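Hypothetical 33.3 KDA protein IN ade3-ser2 intergenic region (PDB 1ODF) is probably an ATP-dependent kinase of the GLYK family whose substrate is not yet known, with a structure closely resembling bacterial pantothenate kinase. Local coordinates at residues 11-15 / 269-273; 30-34 / 111-115; 97-102 / 160-164; 219-223 / 275-279. All blocks are in the same frame, centred on the assembly; numbering follows the deposited sequence.

Contact 1 of 4, residues 11-15 / 269-273; sequences YTIEF and ATLTL
F15 and L271 form the centre of this helix-on-sheet contact: the leucine bump fits against the flat of the phenyl ring. L271 CB stands 3.7 Å from the centroid of the F15 ring and only 8° off its normal, a CH-pi contact. The same leucine turns CD2 toward the helix surface, into a hollow walled by F15 CB, T12 CA and the carbonyl oxygen of Y11; L271 CD2 to F15 CB is 3.7 Å. With CG opposite the backbone N (chi1 166°), the F15 side chain reaches out over the strand and runs past L271 in the opposite direction until its far end meets A269. There F15 CE2 lies 4.0 Å from A269 CB. At the other end of the contact L273 is the second bump, its CD2 3.9 Å from Y11 CB and its CD1 beside T12 OG1, a hydroxyl bonded to V8 O of its own helix. Segment 11-15 runs nearly antiparallel to the strand, at 166°, with the axes 9.8 Å apart. Helix 8-24 thus lies on strand 269-275, with strands 204-211 and 281-287 on the flanks and helix 44-59 packed against T12 and I13.

Contact 2 of 4, residues 30-34 / 111-115; sequences CPLFI and LNTIF
P31 and F33 meet the last turn of helix 104-114 through carbon alone, and the contact divides into a CH-pi approach, an aromatic pair and aliphatic packing. The CH-pi approach comes from the proline, whose CD sits over one face of the F115 ring, 4.2 Å from its centroid and 28° off the normal, displaced toward CE2. In the aromatic pair, F33 and F115 reach out from opposite sides and meet rim to rim. Their planes are within 10° of parallel, yet neither ring covers the other: the centroids stay 5.8 Å apart while F33 CE1 approaches F115 CZ to 3.5 Å. Aliphatic packing completes the set. I114 CG2, set opposite its backbone N, meets P31 CG at 3.5 Å, just ahead of the strand, and F33 CZ rests 4.1 Å from L111 CD1. F115 has left helical backbone angles, but its N still bonds to L111 O, which ties the residue carrying the ring to the helix end. F156 of the adjacent strand touches both F33 and I114, and I202 packs against F33 and F115. The arrangement is consistent with an alpha/beta P-loop kinase core, in which the start of central strand 32-37, the strand leading into the predicted ATP-binding loop, is covered by the C-terminal end of a helix.

Contact 3 of 4, residues 97-102 / 160-164; sequences GLPGTH and GWFLG
Two buried loops of the P-loop kinase fold pack here through aromatic and aliphatic groups, with one water between them: loop 97-102 leads into helix 104-114, and loop 160-164 follows strand 155-160. The place is close to the predicted ATP site, since W161 also touches P-loop residues. P99 CG lies over one face of F162, 4.0 Å from the ring centroid and 15° off the normal. At the rim of that ring, F162 CZ meets H102 CE1 at 4.0 Å, the two planes inclined by 44°. H102 itself is gripped from outside the pair, by Y192 OH at ND1 and D71 OD2 at NE2. F162 reaches the proline and the histidine with CG lodged between its backbone N and carbonyl carbon (chi1 67°). Alongside, L98 CD1 packs 4.0 Å from W161 CH2. The first loop is shaped by a type II turn from L98 to T101, whose L98 O accepts from both T101 N and T101 OG1; the hydroxyl oxygen in turn accepts from G97 N, drawing the loop together. G97 O and W161 NE1 are joined through water 1, which donates to G97 O at 2.7 Å and accepts from W161 NE1 at 2.8 Å, near the plane of the indole.

Contact 4 of 4, residues 219-223 / 275-279; sequences GWRLQ and IDSNR
The turn of the beta hairpin formed by strands 269-275 and 281-287 meets helix 216-232, with W220 and R279 as the main partners. A type I turn runs from D276 to R279, closed by R279 N to D276 O, while D276 OD2 bonds to N280 N. The indole extends to the turn and gives its N-H to a backbone carbonyl: W220 NE1 to S277 O is 2.9 Å, with an N-H...O angle of 160°. This acceptor lies nearly in the indole plane, and the donor arrives in the carbonyl plane on a lone pair. One face of the same ring receives the arginine as a cation-pi partner, R279 CZ standing 4.0 Å from the centroid of the five-membered ring. The guanidinium plane is 85° from the indole's, so an edge with NE and NH2 is turned to the ring, and the side chain gets there by bending at chi2 (-60°). The approach is tight: R279 NE lies 3.0 Å from W220 NE1, and as both are donors this is not a hydrogen bond. W220 CZ2 passes D276 O at 3.9 Å. The result is a hairpin turn docked on a helix through a tryptophan met at its edge and on a face, beside the predicted ATP-binding loop, whose G41 is near W220.

Contacts 1, 2 and 4 draw directly on strands of the six-stranded mixed sheet, and contact 3 lies at the end of another, 155-160. Contact 4 continues contact 1: their segments adjoin along strand 269-275 and its turn, although their centres lie about 21 Å apart. Helix 8-24 of contact 1 leads into strand 32-37 of contact 2, which is nested, like contact 3, inside the long chain loop closed by contact 1. Contacts 2 and 3 interleave along the chain: loop 97-102 leads into helix 104-114, whose end makes contact 2, and their centres are about 19 Å apart. Contacts 2 and 4 sit on opposite sides of the chain's centre. Contacts 3 and 4 both border the predicted ATP-binding loop, so distant segments converge around the probable nucleotide site.

Contact 1 of 4, residues 11-15 / 269-273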
loop_
_atom_site.group_PDB
_atom_site.type_symbol
_atom_site.label_atom_id
_atom_site.label_comp_id
_atom_site.label_asym_id
_atom_site.label_seq_id
_atom_site.Cartn_x
_atom_site.Cartn_y
_atom_site.Cartn_z
ATOM N N TYR A 11 -13.643 12.316 -6.441
ATOM C CA TYR A 11 -13.064 13.035 -5.325
ATOM C C TYR A 11 -11.547 13.059 -5.403
ATOM O O TYR A 11 -10.918 14.085 -5.145
ATOM C CB TYR A 11 -13.496 12.404 -4.004
ATOM C CG TYR A 11 -14.928 12.700 -3.639
ATOM C CD1 TYR A 11 -15.904 11.704 -3.685
ATOM C CD2 TYR A 11 -15.312 13.984 -3.252
ATOM C CE1 TYR A 11 -17.224 11.977 -3.351
ATOM C CE2 TYR A 11 -16.627 14.269 -2.916
ATOM C CZ TYR A 11 -17.578 13.262 -2.968
ATOM O OH TYR A 11 -18.884 13.545 -2.632
ATOM N N THR A 12 -10.963 11.924 -5.764
ATOM C CA THR A 12 -9.517 11.825 -5.854
ATOM C C THR A 12 -8.917 12.772 -6.904
ATOM O O THR A 12 -7.931 13.455 -6.626
ATOM C CB THR A 12 -9.092 10.376 -6.141
ATOM O OG1 THR A 12 -9.578 9.522 -5.092
ATOM C CG2 THR A 12 -7.577 10.273 -6.205
ATOM N N ILE A 13 -9.522 12.815 -8.092
ATOM C CA ILE A 13 -9.061 13.674 -9.176
ATOM C C ILE A 13 -9.227 15.133 -8.772
ATOM O O ILE A 13 -8.371 15.972 -9.045
ATOM C CB ILE A 13 -9.868 13.422 -10.478
ATOM C CG1 ILE A 13 -9.516 12.047 -11.053
ATOM C CG2 ILE A 13 -9.590 14.530 -11.499
ATOM C CD1 ILE A 13 -10.250 11.713 -12.340
ATOM N N GLU A 14 -10.349 15.423 -8.130
ATOM C CA GLU A 14 -10.657 16.758 -7.656
ATOM C C GLU A 14 -9.525 17.210 -6.725
ATOM O O GLU A 14 -8.925 18.274 -6.911
ATOM C CB GLU A 14 -11.993 16.702 -6.915
ATOM C CG GLU A 14 -12.380 17.929 -6.118
ATOM C CD GLU A 14 -13.734 17.753 -5.442
ATOM O OE1 GLU A 14 -14.741 17.580 -6.171
ATOM O OE2 GLU A 14 -13.791 17.778 -4.190
ATOM N N PHE A 15 -9.237 16.376 -5.732
ATOM C CA PHE A 15 -8.188 16.638 -4.760
ATOM C C PHE A 15 -6.805 16.806 -5.410
ATOM O O PHE A 15 -6.092 17.764 -5.123
ATOM C CB PHE A 15 -8.174 15.492 -3.736
ATOM C CG PHE A 15 -6.936 15.436 -2.872
ATOM C CD1 PHE A 15 -5.964 14.461 -3.092
ATOM C CD2 PHE A 15 -6.763 16.326 -1.809
ATOM C CE1 PHE A 15 -4.838 14.368 -2.256
ATOM C CE2 PHE A 15 -5.638 16.240 -0.969
ATOM C CZ PHE A 15 -4.681 15.262 -1.192
ATOM N N ALA A 269 -0.814 17.151 2.285
ATOM C CA ALA A 269 -2.262 17.109 2.460
ATOM C C ALA A 269 -2.729 15.666 2.320
ATOM O O ALA A 269 -2.038 14.829 1.725
ATOM C CB ALA A 269 -2.960 18.003 1.421
ATOM N N THR A 270 -3.894 15.377 2.887
ATOM C CA THR A 270 -4.458 14.039 2.829
ATOM C C THR A 270 -5.959 14.075 2.591
ATOM O O THR A 270 -6.688 14.872 3.195
ATOM C CB THR A 270 -4.202 13.243 4.133
ATOM O OG1 THR A 270 -2.791 13.073 4.334
ATOM C CG2 THR A 270 -4.848 11.859 4.045
ATOM N N LEU A 271 -6.408 13.214 1.686
ATOM C CA LEU A 271 -7.819 13.084 1.376
ATOM C C LEU A 271 -8.281 11.758 1.971
ATOM O O LEU A 271 -7.716 10.709 1.658
ATOM C CB LEU A 271 -8.047 13.069 -0.140
ATOM C CG LEU A 271 -9.436 12.600 -0.617
ATOM C CD1 LEU A 271 -10.489 13.605 -0.208
ATOM C CD2 LEU A 271 -9.436 12.428 -2.139
ATOM N N THR A 272 -9.286 11.804 2.842
ATOM C CA THR A 272 -9.810 10.580 3.439
ATOM C C THR A 272 -11.225 10.338 2.915
ATOM O O THR A 272 -12.077 11.233 2.929
ATOM C CB THR A 272 -9.843 10.639 4.998
ATOM O OG1 THR A 272 -8.512 10.801 5.513
ATOM C CG2 THR A 272 -10.433 9.351 5.561
ATOM N N LEU A 273 -11.460 9.122 2.435
ATOM C CA LEU A 273 -12.753 8.742 1.888
ATOM C C LEU A 273 -13.339 7.568 2.653
ATOM O O LEU A 273 -12.684 6.531 2.821
ATOM C CB LEU A 273 -12.619 8.340 0.419
ATOM C CG LEU A 273 -12.037 9.308 -0.612
ATOM C CD1 LEU A 273 -12.057 8.636 -1.971
ATOM C CD2 LEU A 273 -12.842 10.590 -0.651
#

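Contact 2 of 4, residues 30-34 / 111-115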
loop_
_atom_site.group_PDB
_atom_site.type_symbol
_atom_site.label_atom_id
_atom_site.label_comp_id
_atom_site.label_asym_id
_atom_site.label_seq_id
_atom_site.Cartn_x
_atom_site.Cartn_y
_atom_site.Cartn_z
ATOM N N CYS A 30 12.655 17.922 -6.157
ATOM C CA CYS A 30 12.594 16.613 -5.509
ATOM C C CYS A 30 11.287 15.926 -5.917
ATOM O O CYS A 30 10.345 16.577 -6.367
ATOM C CB CYS A 30 12.652 16.772 -3.988
ATOM S SG CYS A 30 11.232 17.642 -3.261
ATOM N N PRO A 31 11.214 14.598 -5.781
ATOM C CA PRO A 31 9.977 13.910 -6.162
ATOM C C PRO A 31 8.801 14.271 -5.243
ATOM O O PRO A 31 8.981 14.692 -4.096
ATOM C CB PRO A 31 10.340 12.425 -6.022
ATOM C CG PRO A 31 11.849 12.405 -6.036
ATOM C CD PRO A 31 12.212 13.641 -5.278
ATOM N N LEU A 32 7.597 14.130 -5.771
ATOM C CA LEU A 32 6.391 14.357 -4.991
ATOM C C LEU A 32 5.813 12.949 -4.929
ATOM O O LEU A 32 5.575 12.328 -5.970
ATOM C CB LEU A 32 5.405 15.262 -5.732
ATOM C CG LEU A 32 4.141 15.801 -5.029
ATOM C CD1 LEU A 32 2.936 15.528 -5.887
ATOM C CD2 LEU A 32 3.950 15.200 -3.669
ATOM N N PHE A 33 5.619 12.424 -3.727
ATOM C CA PHE A 33 5.038 11.095 -3.604
ATOM C C PHE A 33 3.523 11.165 -3.430
ATOM O O PHE A 33 2.987 12.144 -2.899
ATOM C CB PHE A 33 5.653 10.338 -2.422
ATOM C CG PHE A 33 6.989 9.733 -2.732
ATOM C CD1 PHE A 33 8.086 10.543 -3.032
ATOM C CD2 PHE A 33 7.144 8.351 -2.775
ATOM C CE1 PHE A 33 9.319 9.984 -3.376
ATOM C CE2 PHE A 33 8.373 7.780 -3.118
ATOM C CZ PHE A 33 9.464 8.599 -3.420
ATOM N N ILE A 34 2.843 10.134 -3.917
ATOM C CA ILE A 34 1.404 10.038 -3.781
ATOM C C ILE A 34 1.106 8.624 -3.279
ATOM O O ILE A 34 1.301 7.634 -3.995
ATOM C CB ILE A 34 0.683 10.299 -5.111
ATOM C CG1 ILE A 34 0.995 11.717 -5.592
ATOM C CG2 ILE A 34 -0.830 10.152 -4.912
ATOM C CD1 ILE A 34 0.321 12.087 -6.879
ATOM N N LEU A 111 14.847 4.016 -3.431
ATOM C CA LEU A 111 14.605 5.341 -2.881
ATOM C C LEU A 111 15.880 6.165 -2.994
ATOM O O LEU A 111 15.842 7.333 -3.398
ATOM C CB LEU A 111 14.176 5.242 -1.414
ATOM C CG LEU A 111 12.688 5.367 -1.067
ATOM C CD1 LEU A 111 11.835 5.408 -2.313
ATOM C CD2 LEU A 111 12.281 4.194 -0.188
ATOM N N ASN A 112 17.004 5.543 -2.634
ATOM C CA ASN A 112 18.308 6.201 -2.700
ATOM C C ASN A 112 18.563 6.733 -4.094
ATOM O O ASN A 112 18.910 7.901 -4.272
ATOM C CB ASN A 112 19.444 5.230 -2.345
ATOM C CG ASN A 112 19.483 4.891 -0.873
ATOM O OD1 ASN A 112 19.162 5.726 -0.025
ATOM N ND2 ASN A 112 19.893 3.665 -0.557
ATOM N N THR A 113 18.400 5.858 -5.076
ATOM C CA THR A 113 18.609 6.218 -6.467
ATOM C C THR A 113 17.683 7.360 -6.886
ATOM O O THR A 113 18.111 8.304 -7.554
ATOM C CB THR A 113 18.371 4.999 -7.389
ATOM O OG1 THR A 113 19.307 3.960 -7.059
ATOM C CG2 THR A 113 18.543 5.387 -8.851
ATOM N N ILE A 114 16.417 7.280 -6.485
ATOM C CA ILE A 114 15.453 8.314 -6.835
ATOM C C ILE A 114 15.840 9.672 -6.264
ATOM O O ILE A 114 15.816 10.672 -6.978
ATOM C CB ILE A 114 14.040 7.921 -6.372
ATOM C CG1 ILE A 114 13.548 6.763 -7.235
ATOM C CG2 ILE A 114 13.088 9.107 -6.467
ATOM C CD1 ILE A 114 12.173 6.310 -6.902
ATOM N N PHE A 115 16.207 9.720 -4.987
ATOM C CA PHE A 115 16.606 10.991 -4.392
ATOM C C PHE A 115 18.067 11.323 -4.696
ATOM O O PHE A 115 18.643 12.224 -4.087
ATOM C CB PHE A 115 16.381 10.985 -2.875
ATOM C CG PHE A 115 14.933 11.068 -2.480
ATOM C CD1 PHE A 115 14.124 9.939 -2.500
ATOM C CD2 PHE A 115 14.366 12.289 -2.124
ATOM C CE1 PHE A 115 12.770 10.023 -2.172
ATOM C CE2 PHE A 115 13.016 12.387 -1.796
ATOM C CZ PHE A 115 12.216 11.249 -1.820
#

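Contact 3 of 4, residues 97-102 / 160-164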
loop_
_atom_site.group_PDB
_atom_site.type_symbol
_atom_site.label_atom_id
_atom_site.label_comp_id
_atom_site.label_asym_id
_atom_site.label_seq_id
_atom_site.Cartn_x
_atom_site.Cartn_y
_atom_site.Cartn_z
ATOM N N GLY A 97 2.902 -11.703 2.308
ATOM C CA GLY A 97 1.691 -11.110 2.839
ATOM C C GLY A 97 1.840 -9.908 3.755
ATOM O O GLY A 97 1.727 -8.764 3.320
ATOM N N LEU A 98 2.097 -10.166 5.030
ATOM C CA LEU A 98 2.208 -9.108 6.023
ATOM C C LEU A 98 3.511 -8.322 5.983
ATOM O O LEU A 98 4.477 -8.722 5.327
ATOM C CB LEU A 98 2.041 -9.695 7.431
ATOM C CG LEU A 98 0.688 -10.260 7.883
ATOM C CD1 LEU A 98 -0.380 -9.176 7.751
ATOM C CD2 LEU A 98 0.319 -11.493 7.051
ATOM N N PRO A 99 3.548 -7.178 6.694
ATOM C CA PRO A 99 4.757 -6.359 6.737
ATOM C C PRO A 99 5.890 -7.280 7.204
ATOM O O PRO A 99 5.719 -8.042 8.160
ATOM C CB PRO A 99 4.414 -5.307 7.782
ATOM C CG PRO A 99 2.948 -5.136 7.613
ATOM C CD PRO A 99 2.467 -6.550 7.473
ATOM N N GLY A 100 7.035 -7.212 6.533
ATOM C CA GLY A 100 8.144 -8.070 6.902
ATOM C C GLY A 100 8.414 -9.054 5.782
ATOM O O GLY A 100 9.462 -9.695 5.747
ATOM N N THR A 101 7.463 -9.169 4.857
ATOM C CA THR A 101 7.600 -10.073 3.724
ATOM C C THR A 101 8.047 -9.333 2.465
ATOM O O THR A 101 7.966 -9.873 1.356
ATOM C CB THR A 101 6.271 -10.814 3.423
ATOM O OG1 THR A 101 5.253 -9.865 3.077
ATOM C CG2 THR A 101 5.828 -11.624 4.637
ATOM N N HIS A 102 8.508 -8.096 2.636
ATOM C CA HIS A 102 8.988 -7.313 1.504
ATOM C C HIS A 102 10.499 -7.107 1.578
ATOM O O HIS A 102 11.093 -7.136 2.652
ATOM C CB HIS A 102 8.298 -5.943 1.446
ATOM C CG HIS A 102 6.839 -6.016 1.133
ATOM N ND1 HIS A 102 5.873 -6.143 2.108
ATOM C CD2 HIS A 102 6.183 -6.002 -0.052
ATOM C CE1 HIS A 102 4.684 -6.199 1.537
ATOM N NE2 HIS A 102 4.844 -6.117 0.227
ATOM N N GLY A 160 -0.655 0.488 -1.252
ATOM C CA GLY A 160 -0.683 -0.728 -0.458
ATOM C C GLY A 160 -1.825 -0.659 0.546
ATOM O O GLY A 160 -2.355 0.421 0.830
ATOM N N TRP A 161 -2.201 -1.813 1.092
ATOM C CA TRP A 161 -3.294 -1.883 2.056
ATOM C C TRP A 161 -2.882 -1.433 3.460
ATOM O O TRP A 161 -3.745 -1.165 4.294
ATOM C CB TRP A 161 -3.874 -3.312 2.123
ATOM C CG TRP A 161 -2.899 -4.320 2.629
ATOM C CD1 TRP A 161 -1.979 -5.016 1.894
ATOM C CD2 TRP A 161 -2.656 -4.657 3.996
ATOM N NE1 TRP A 161 -1.170 -5.761 2.726
ATOM C CE2 TRP A 161 -1.563 -5.555 4.022
ATOM C CE3 TRP A 161 -3.250 -4.282 5.210
ATOM C CZ2 TRP A 161 -1.053 -6.077 5.209
ATOM C CZ3 TRP A 161 -2.744 -4.801 6.384
ATOM C CH2 TRP A 161 -1.655 -5.688 6.376
ATOM N N PHE A 162 -1.577 -1.350 3.721
ATOM C CA PHE A 162 -1.092 -0.932 5.038
ATOM C C PHE A 162 -0.190 0.317 5.035
ATOM O O PHE A 162 0.474 0.614 6.032
ATOM C CB PHE A 162 -0.354 -2.093 5.710
ATOM C CG PHE A 162 0.931 -2.478 5.022
ATOM C CD1 PHE A 162 2.151 -1.934 5.434
ATOM C CD2 PHE A 162 0.924 -3.383 3.964
ATOM C CE1 PHE A 162 3.351 -2.289 4.802
ATOM C CE2 PHE A 162 2.121 -3.750 3.319
ATOM C CZ PHE A 162 3.339 -3.200 3.740
ATOM N N LEU A 163 -0.162 1.046 3.930
ATOM C CA LEU A 163 0.660 2.240 3.864
ATOM C C LEU A 163 0.139 3.290 4.849
ATOM O O LEU A 163 -1.053 3.620 4.861
ATOM C CB LEU A 163 0.659 2.816 2.447
ATOM C CG LEU A 163 1.150 1.931 1.296
ATOM C CD1 LEU A 163 1.282 2.775 0.034
ATOM C CD2 LEU A 163 2.485 1.301 1.645
ATOM N N GLY A 164 1.035 3.809 5.680
ATOM C CA GLY A 164 0.624 4.811 6.642
ATOM C C GLY A 164 0.533 4.276 8.059
ATOM O O GLY A 164 0.569 5.057 9.012
HETATM O O HOH W 1 1.141 -6.822 1.549
#

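Contact 4 of 4, residues 219-223 / 275-279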
loop_
_atom_site.group_PDB
_atom_site.type_symbol
_atom_site.label_atom_id
_atom_site.label_comp_id
_atom_site.label_asym_id
_atom_site.label_seq_id
_atom_site.Cartn_x
_atom_site.Cartn_y
_atom_site.Cartn_z
ATOM N N GLY A 219 -16.271 -9.979 3.430
ATOM C CA GLY A 219 -17.247 -9.972 2.360
ATOM C C GLY A 219 -16.630 -9.766 0.993
ATOM O O GLY A 219 -16.861 -10.554 0.079
ATOM N N TRP A 220 -15.835 -8.710 0.853
ATOM C CA TRP A 220 -15.197 -8.402 -0.419
ATOM C C TRP A 220 -14.325 -9.532 -0.963
ATOM O O TRP A 220 -14.274 -9.751 -2.171
ATOM C CB TRP A 220 -14.365 -7.127 -0.294
ATOM C CG TRP A 220 -15.166 -5.910 0.057
ATOM C CD1 TRP A 220 -16.470 -5.665 -0.267
ATOM C CD2 TRP A 220 -14.696 -4.736 0.733
ATOM N NE1 TRP A 220 -16.839 -4.412 0.159
ATOM C CE2 TRP A 220 -15.769 -3.820 0.775
ATOM C CE3 TRP A 220 -13.470 -4.370 1.303
ATOM C CZ2 TRP A 220 -15.655 -2.558 1.366
ATOM C CZ3 TRP A 220 -13.357 -3.113 1.892
ATOM C CH2 TRP A 220 -14.446 -2.224 1.918
ATOM N N ARG A 221 -13.635 -10.250 -0.086
ATOM C CA ARG A 221 -12.793 -11.339 -0.561
ATOM C C ARG A 221 -13.606 -12.607 -0.846
ATOM O O ARG A 221 -13.229 -13.411 -1.701
ATOM C CB ARG A 221 -11.676 -11.643 0.439
ATOM C CG ARG A 221 -10.641 -12.622 -0.113
ATOM C CD ARG A 221 -10.116 -12.153 -1.477
ATOM N NE ARG A 221 -9.450 -13.229 -2.208
ATOM C CZ ARG A 221 -8.160 -13.537 -2.097
ATOM N NH1 ARG A 221 -7.658 -14.542 -2.804
ATOM N NH2 ARG A 221 -7.367 -12.831 -1.303
ATOM N N LEU A 222 -14.717 -12.782 -0.135
ATOM C CA LEU A 222 -15.582 -13.939 -0.349
ATOM C C LEU A 222 -16.185 -13.819 -1.740
ATOM O O LEU A 222 -16.322 -14.810 -2.462
ATOM C CB LEU A 222 -16.705 -13.984 0.695
ATOM C CG LEU A 222 -16.349 -14.578 2.063
ATOM C CD1 LEU A 222 -17.346 -14.105 3.114
ATOM C CD2 LEU A 222 -16.324 -16.099 1.971
ATOM N N GLN A 223 -16.537 -12.592 -2.111
ATOM C CA GLN A 223 -17.115 -12.328 -3.416
ATOM C C GLN A 223 -16.100 -12.669 -4.497
ATOM O O GLN A 223 -16.379 -13.468 -5.391
ATOM C CB GLN A 223 -17.508 -10.855 -3.533
ATOM C CG GLN A 223 -17.856 -10.416 -4.953
ATOM C CD GLN A 223 -17.843 -8.900 -5.129
ATOM O OE1 GLN A 223 -17.935 -8.393 -6.253
ATOM N NE2 GLN A 223 -17.730 -8.170 -4.019
ATOM N N ILE A 275 -16.037 4.679 2.694
ATOM C CA ILE A 275 -16.907 3.957 1.766
ATOM C C ILE A 275 -17.603 2.782 2.429
ATOM O O ILE A 275 -17.097 2.214 3.397
ATOM C CB ILE A 275 -16.130 3.432 0.542
ATOM C CG1 ILE A 275 -15.233 2.258 0.949
ATOM C CG2 ILE A 275 -15.303 4.551 -0.056
ATOM C CD1 ILE A 275 -14.517 1.599 -0.220
ATOM N N ASP A 276 -18.765 2.421 1.888
ATOM C CA ASP A 276 -19.566 1.318 2.415
ATOM C C ASP A 276 -19.357 0.022 1.634
ATOM O O ASP A 276 -18.580 -0.018 0.674
ATOM C CB ASP A 276 -21.051 1.697 2.388
ATOM C CG ASP A 276 -21.590 1.883 0.968
ATOM O OD1 ASP A 276 -22.730 2.386 0.833
ATOM O OD2 ASP A 276 -20.892 1.527 -0.009
ATOM N N SER A 277 -20.062 -1.029 2.050
ATOM C CA SER A 277 -19.979 -2.341 1.407
ATOM C C SER A 277 -19.976 -2.253 -0.118
ATOM O O SER A 277 -19.212 -2.951 -0.779
ATOM C CB SER A 277 -21.145 -3.217 1.858
ATOM O OG SER A 277 -21.254 -3.217 3.272
ATOM N N ASN A 278 -20.826 -1.401 -0.677
ATOM C CA ASN A 278 -20.896 -1.249 -2.131
ATOM C C ASN A 278 -19.862 -0.273 -2.672
ATOM O O ASN A 278 -19.985 0.204 -3.803
ATOM C CB ASN A 278 -22.286 -0.774 -2.563
ATOM C CG ASN A 278 -23.317 -1.882 -2.537
ATOM O OD1 ASN A 278 -24.446 -1.699 -2.994
ATOM N ND2 ASN A 278 -22.938 -3.040 -2.000
ATOM N N ARG A 279 -18.844 0.018 -1.867
ATOM C CA ARG A 279 -17.789 0.948 -2.253
ATOM C C ARG A 279 -18.370 2.338 -2.489
ATOM O O ARG A 279 -17.805 3.126 -3.244
ATOM C CB ARG A 279 -17.076 0.480 -3.526
ATOM C CG ARG A 279 -16.957 -1.025 -3.666
ATOM C CD ARG A 279 -16.186 -1.657 -2.523
ATOM N NE ARG A 279 -16.337 -3.112 -2.513
ATOM C CZ ARG A 279 -16.013 -3.911 -3.528
ATOM N NH1 ARG A 279 -15.512 -3.408 -4.651
ATOM N NH2 ARG A 279 -16.202 -5.221 -3.422
#